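Local structure of superoxide dismutase [Mn/Fe] (Aeropyrum pernix, 3AK2) at residues A122-V128 / R179-E184; S70-G75 / E148-V152. The protein catalyses the dismutation of superoxide to oxygen and hydrogen peroxide, working with either manganese or iron as its active-site metal. All blocks are in the same frame, centred on the assembly; numbering follows the deposited sequence.

Interaction 1 of 2, residues A122-V128 / R179-E184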
loop_
_atom_site.group_PDB
_atom_site.type_symbol
_atom_site.label_atom_id
_atom_site.label_comp_id
_atom_site.label_asym_id
_atom_site.label_seq_id
_atom_site.Cartn_x
_atom_site.Cartn_y
_atom_site.Cartn_z
ATOM N N ALA A 122 12.927 -3.097 -12.907
ATOM C CA ALA A 122 13.576 -2.053 -12.109
ATOM C C ALA A 122 13.160 -0.644 -12.531
ATOM O O ALA A 122 12.845 0.202 -11.691
ATOM C CB ALA A 122 15.086 -2.202 -12.183
ATOM N N LYS A 123 13.159 -0.398 -13.836
ATOM C CA LYS A 123 12.854 0.929 -14.357
ATOM C C LYS A 123 11.430 1.369 -14.046
ATOM O O LYS A 123 11.179 2.557 -13.814
ATOM C CB LYS A 123 13.104 0.989 -15.866
ATOM C CG LYS A 123 14.578 1.029 -16.229
ATOM C CD LYS A 123 14.780 0.981 -17.733
ATOM C CE LYS A 123 16.205 0.582 -18.081
ATOM N NZ LYS A 123 16.396 0.449 -19.555
ATOM N N THR A 124 10.508 0.410 -14.029
ATOM C CA THR A 124 9.086 0.731 -13.919
ATOM C C THR A 124 8.504 0.572 -12.510
ATOM O O THR A 124 7.285 0.546 -12.343
ATOM C CB THR A 124 8.245 -0.069 -14.933
ATOM O OG1 THR A 124 8.360 -1.473 -14.660
ATOM C CG2 THR A 124 8.680 0.237 -16.383
ATOM N N VAL A 125 9.363 0.475 -11.499
ATOM C CA VAL A 125 8.881 0.533 -10.120
ATOM C C VAL A 125 8.170 1.872 -9.948
ATOM O O VAL A 125 8.702 2.924 -10.310
ATOM C CB VAL A 125 10.022 0.380 -9.096
ATOM C CG1 VAL A 125 9.525 0.679 -7.693
ATOM C CG2 VAL A 125 10.599 -1.029 -9.154
ATOM N N GLU A 126 6.951 1.824 -9.425
ATOM C CA GLU A 126 6.169 3.032 -9.242
ATOM C C GLU A 126 6.479 3.635 -7.878
ATOM O O GLU A 126 6.250 3.006 -6.847
ATOM C CB GLU A 126 4.692 2.710 -9.365
ATOM C CG GLU A 126 3.823 3.934 -9.434
ATOM C CD GLU A 126 2.388 3.570 -9.662
ATOM O OE1 GLU A 126 1.909 3.756 -10.803
ATOM O OE2 GLU A 126 1.749 3.080 -8.704
ATOM N N GLY A 127 6.992 4.861 -7.872
ATOM C CA GLY A 127 7.563 5.432 -6.655
ATOM C C GLY A 127 8.923 4.813 -6.392
ATOM O O GLY A 127 9.642 4.446 -7.321
ATOM N N VAL A 128 9.283 4.692 -5.125
ATOM C CA VAL A 128 10.573 4.122 -4.779
ATOM C C VAL A 128 10.429 2.630 -4.489
ATOM O O VAL A 128 9.350 2.161 -4.118
ATOM C CB VAL A 128 11.225 4.867 -3.606
ATOM C CG1 VAL A 128 11.533 6.308 -4.007
ATOM C CG2 VAL A 128 10.339 4.831 -2.366
ATOM N N ARG A 179 16.444 7.465 -14.183
ATOM C CA ARG A 179 16.567 6.149 -13.571
ATOM C C ARG A 179 16.977 5.084 -14.591
ATOM O O ARG A 179 17.720 4.156 -14.261
ATOM C CB ARG A 179 15.246 5.752 -12.913
ATOM C CG ARG A 179 15.295 4.403 -12.222
ATOM C CD ARG A 179 13.905 3.916 -11.924
ATOM N NE ARG A 179 13.411 4.436 -10.659
ATOM C CZ ARG A 179 12.188 4.212 -10.189
ATOM N NH1 ARG A 179 11.319 3.503 -10.896
ATOM N NH2 ARG A 179 11.839 4.716 -9.014
ATOM N N GLY A 180 16.491 5.221 -15.824
ATOM C CA GLY A 180 16.798 4.264 -16.888
ATOM C C GLY A 180 18.290 4.113 -17.131
ATOM O O GLY A 180 18.805 2.995 -17.240
ATOM N N SER A 181 18.987 5.246 -17.201
ATOM C CA SER A 181 20.438 5.241 -17.382
ATOM C C SER A 181 21.142 4.618 -16.177
ATOM O O SER A 181 22.106 3.875 -16.338
ATOM C CB SER A 181 20.958 6.655 -17.633
ATOM O OG SER A 181 22.364 6.655 -17.787
ATOM N N TYR A 182 20.645 4.905 -14.975
ATOM C CA TYR A 182 21.180 4.283 -13.766
ATOM C C TYR A 182 21.101 2.760 -13.823
ATOM O O TYR A 182 22.093 2.078 -13.564
ATOM C CB TYR A 182 20.464 4.812 -12.523
ATOM C CG TYR A 182 20.602 3.950 -11.284
ATOM C CD1 TYR A 182 21.836 3.781 -10.655
ATOM C CD2 TYR A 182 19.487 3.329 -10.727
ATOM C CE1 TYR A 182 21.959 2.997 -9.510
ATOM C CE2 TYR A 182 19.595 2.546 -9.579
ATOM C CZ TYR A 182 20.832 2.391 -8.973
ATOM O OH TYR A 182 20.962 1.626 -7.832
ATOM N N VAL A 183 19.922 2.240 -14.168
ATOM C CA VAL A 183 19.699 0.794 -14.227
ATOM C C VAL A 183 20.615 0.141 -15.262
ATOM O O VAL A 183 21.210 -0.906 -15.000
ATOM C CB VAL A 183 18.214 0.465 -14.519
ATOM C CG1 VAL A 183 18.012 -1.025 -14.792
ATOM C CG2 VAL A 183 17.324 0.932 -13.366
ATOM N N GLU A 184 20.736 0.773 -16.428
ATOM C CA GLU A 184 21.612 0.267 -17.481
ATOM C C GLU A 184 23.071 0.201 -17.020
ATOM O O GLU A 184 23.771 -0.783 -17.276
ATOM C CB GLU A 184 21.482 1.117 -18.750
ATOM C CG GLU A 184 20.152 0.947 -19.488
ATOM C CD GLU A 184 19.921 -0.471 -19.994
ATOM O OE1 GLU A 184 20.892 -1.121 -20.442
ATOM O OE2 GLU A 184 18.762 -0.932 -19.954
#
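Lys123 and Gly180 bring the two backbones closest, with their CA atoms 5.8 Å apart, where the last turn of helix 111-123 meets the start of helix 179-186. Both belong to the C-terminal alpha/beta domain of the iron/manganese superoxide dismutase fold. Arg179 makes three of the four hydrogen bonds across the contact. Its CG lies anti to the backbone N (chi1 -179°), and a bend at chi3 (-86°) turns the guanidinium to the chain leaving the first helix. Three carbonyls meet its edge. NH1 gives its straightest bond to Val125 O at 2.7 Å, on a lone pair in the carbonyl plane. It also reaches Lys123 O at 3.1 Å, well above that carbonyl's plane. NH2 bonds Gly127 O at 2.8 Å. NE bonds Tyr171 OH, so with the three carbonyls the guanidinium is probably held from turning. A leucine here would probably leave these carbonyls without the guanidinium that joins them, and the turn freer to shift. Beside this, Ala122 CB packs on Val183 CG2 at 4.0 Å. The extended Lys123 chain passes over Gly180 CA and Val183. It ends in a salt bridge, NZ meeting the anti lone pair of Glu184 OE2 at 2.8 Å.

Interaction 2 of 2, residues S70-G75 / E148-V152. With EDO (1,2-ethanediol), chain F.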
loop_
_atom_site.group_PDB
_atom_site.type_symbol
_atom_site.label_atom_id
_atom_site.label_comp_id
_atom_site.label_asym_id
_atom_site.label_seq_id
_atom_site.Cartn_x
_atom_site.Cartn_y
_atom_site.Cartn_z
ATOM N N SER A 70 8.385 -3.533 10.173
ATOM C CA SER A 70 8.343 -4.056 8.819
ATOM C C SER A 70 9.179 -3.210 7.867
ATOM O O SER A 70 10.048 -3.726 7.164
ATOM C CB SER A 70 6.899 -4.112 8.329
ATOM O OG SER A 70 6.850 -4.340 6.932
ATOM N N PHE A 71 8.920 -1.905 7.841
ATOM C CA PHE A 71 9.613 -1.033 6.901
ATOM C C PHE A 71 11.118 -1.010 7.140
ATOM O O PHE A 71 11.909 -1.131 6.197
ATOM C CB PHE A 71 9.052 0.383 6.987
ATOM C CG PHE A 71 9.803 1.389 6.157
ATOM C CD1 PHE A 71 9.564 1.505 4.791
ATOM C CD2 PHE A 71 10.752 2.217 6.742
ATOM C CE1 PHE A 71 10.265 2.442 4.025
ATOM C CE2 PHE A 71 11.457 3.155 5.983
ATOM C CZ PHE A 71 11.212 3.261 4.627
ATOM N N ASN A 72 11.513 -0.848 8.397
ATOM C CA ASN A 72 12.920 -0.668 8.706
ATOM C C ASN A 72 13.713 -1.962 8.657
ATOM O O ASN A 72 14.838 -1.979 8.141
ATOM C CB ASN A 72 13.088 0.061 10.031
ATOM C CG ASN A 72 12.681 1.509 9.935
ATOM O OD1 ASN A 72 13.393 2.327 9.354
ATOM N ND2 ASN A 72 11.517 1.834 10.491
ATOM N N TYR A 73 13.129 -3.051 9.152
ATOM C CA TYR A 73 13.757 -4.354 8.986
ATOM C C TYR A 73 13.950 -4.658 7.499
ATOM O O TYR A 73 15.035 -5.063 7.070
ATOM C CB TYR A 73 12.947 -5.472 9.645
ATOM C CG TYR A 73 13.556 -6.834 9.386
ATOM C CD1 TYR A 73 14.496 -7.378 10.259
ATOM C CD2 TYR A 73 13.218 -7.557 8.243
ATOM C CE1 TYR A 73 15.072 -8.628 10.004
ATOM C CE2 TYR A 73 13.792 -8.791 7.978
ATOM C CZ TYR A 73 14.714 -9.322 8.857
ATOM O OH TYR A 73 15.257 -10.567 8.574
ATOM N N ALA A 74 12.900 -4.452 6.712
ATOM C CA ALA A 74 12.995 -4.669 5.280
ATOM C C ALA A 74 14.096 -3.803 4.661
ATOM O O ALA A 74 14.882 -4.285 3.849
ATOM C CB ALA A 74 11.668 -4.411 4.619
ATOM N N GLY A 75 14.160 -2.526 5.028
ATOM C CA GLY A 75 15.210 -1.656 4.508
ATOM C C GLY A 75 16.577 -2.209 4.852
ATOM O O GLY A 75 17.487 -2.243 4.020
ATOM N N GLU A 148 7.854 -2.260 -3.671
ATOM C CA GLU A 148 7.677 -0.824 -3.434
ATOM C C GLU A 148 8.066 -0.509 -1.992
ATOM O O GLU A 148 7.932 -1.364 -1.112
ATOM C CB GLU A 148 6.240 -0.395 -3.747
ATOM C CG GLU A 148 5.944 -0.402 -5.247
ATOM C CD GLU A 148 4.527 0.013 -5.608
ATOM O OE1 GLU A 148 4.088 -0.351 -6.719
ATOM O OE2 GLU A 148 3.852 0.694 -4.796
ATOM N N LYS A 149 8.549 0.709 -1.745
ATOM C CA LYS A 149 9.238 1.015 -0.488
ATOM C C LYS A 149 10.249 -0.106 -0.234
ATOM O O LYS A 149 11.045 -0.406 -1.119
ATOM C CB LYS A 149 8.259 1.207 0.683
ATOM C CG LYS A 149 7.354 2.438 0.537
ATOM C CD LYS A 149 6.755 2.912 1.867
ATOM C CE LYS A 149 5.757 1.941 2.457
ATOM N NZ LYS A 149 5.130 2.592 3.640
ATOM N N HIS A 150 10.209 -0.727 0.945
ATOM C CA HIS A 150 11.007 -1.926 1.212
ATOM C C HIS A 150 10.149 -3.144 1.459
ATOM O O HIS A 150 10.659 -4.265 1.515
ATOM C CB HIS A 150 11.877 -1.714 2.440
ATOM C CG HIS A 150 12.818 -0.572 2.303
ATOM N ND1 HIS A 150 12.943 0.420 3.251
ATOM C CD2 HIS A 150 13.677 -0.262 1.309
ATOM C CE1 HIS A 150 13.847 1.295 2.841
ATOM N NE2 HIS A 150 14.304 0.903 1.666
ATOM N N ASN A 151 8.845 -2.922 1.604
ATOM C CA ASN A 151 7.971 -3.874 2.287
ATOM C C ASN A 151 6.568 -3.860 1.709
ATOM O O ASN A 151 5.600 -4.083 2.425
ATOM C CB ASN A 151 7.917 -3.544 3.785
ATOM C CG ASN A 151 7.319 -2.171 4.060
ATOM O OD1 ASN A 151 7.404 -1.255 3.232
ATOM N ND2 ASN A 151 6.724 -2.018 5.232
ATOM N N VAL A 152 6.458 -3.570 0.417
ATOM C CA VAL A 152 5.184 -3.612 -0.285
ATOM C C VAL A 152 5.425 -4.414 -1.557
ATOM O O VAL A 152 6.379 -4.152 -2.294
ATOM C CB VAL A 152 4.650 -2.190 -0.603
ATOM C CG1 VAL A 152 3.325 -2.250 -1.372
ATOM C CG2 VAL A 152 4.486 -1.366 0.685
HETATM C C1 EDO F . 3.402 3.361 -0.857
HETATM O O1 EDO F . 4.338 3.986 0.027
HETATM C C2 EDO F . 4.046 2.132 -1.483
HETATM O O2 EDO F . 4.590 2.494 -2.756
#
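Gly75 lies against His150, its CA 3.5 Å from the centroid of the imidazole ring and over one face, a CH-pi contact. A CB on Gly75 would fall about 2.9 Å from His150 ND1, so this close approach depends on the missing side chain. Phe71 also meets ND1, which sits over one face of the phenyl ring near the rim, 3.4 Å from CE1. The two ring planes are 38° apart. ND1 donates a weak bond to Phe71 O at 3.5 Å. Ala74 CB packs on His150 CB at 3.5 Å. One helical turn away, Asn151 ND2 gives a nearly straight bond to Ser70 OG, 2.9 Å and 170°, with OG in the amide plane. Asn151 CG sits between its backbone N and carbonyl carbon (chi1 63°), which brings the amide across to Ser70. Asn151 OD1 points to the edge of the Phe71 ring and is buried without a hydrogen-bond partner.

Further out, Asn151 and Val152 both face Glu148 in a classic beta bulge. Trp167 stacks on His150 and bonds Lys149 O through NE1. Ser70 OG also bonds Leu153 O of the third subunit. At the far end, the 1,2-ethanediol O2 donates to Glu148 OE2 at 2.8 Å.

The contact joins the alpha-hairpin domain to the C-terminal domain near the metal. One strong hydrogen bond holds one end, while His150 is placed mainly by close packing and ring contacts.

In the fold
Interactions 1 and 2 have centres 18 Å apart, yet they meet directly. Val128 O and Lys149 N are 2.9 Å apart, a probable hydrogen bond that joins 122-128 to 148-152. The manganese, bound by His31, His79, Asp165 and His169, lies nearer interaction 2. The side chain of His150 is about 5 Å from the manganese ion. The side chain of Val128 is about 8 Å from the manganese ion. A residue of each pair of segments bonds a metal-binding residue directly: Gly75 O bonds His79 ND1, and Tyr182 OH, on 179-184, bonds the backbone O of Asp165. Across subunits, Glu126 forms a salt bridge to Lys149 of the second subunit. Glu126 and Glu148 both pair with Arg67 of the third.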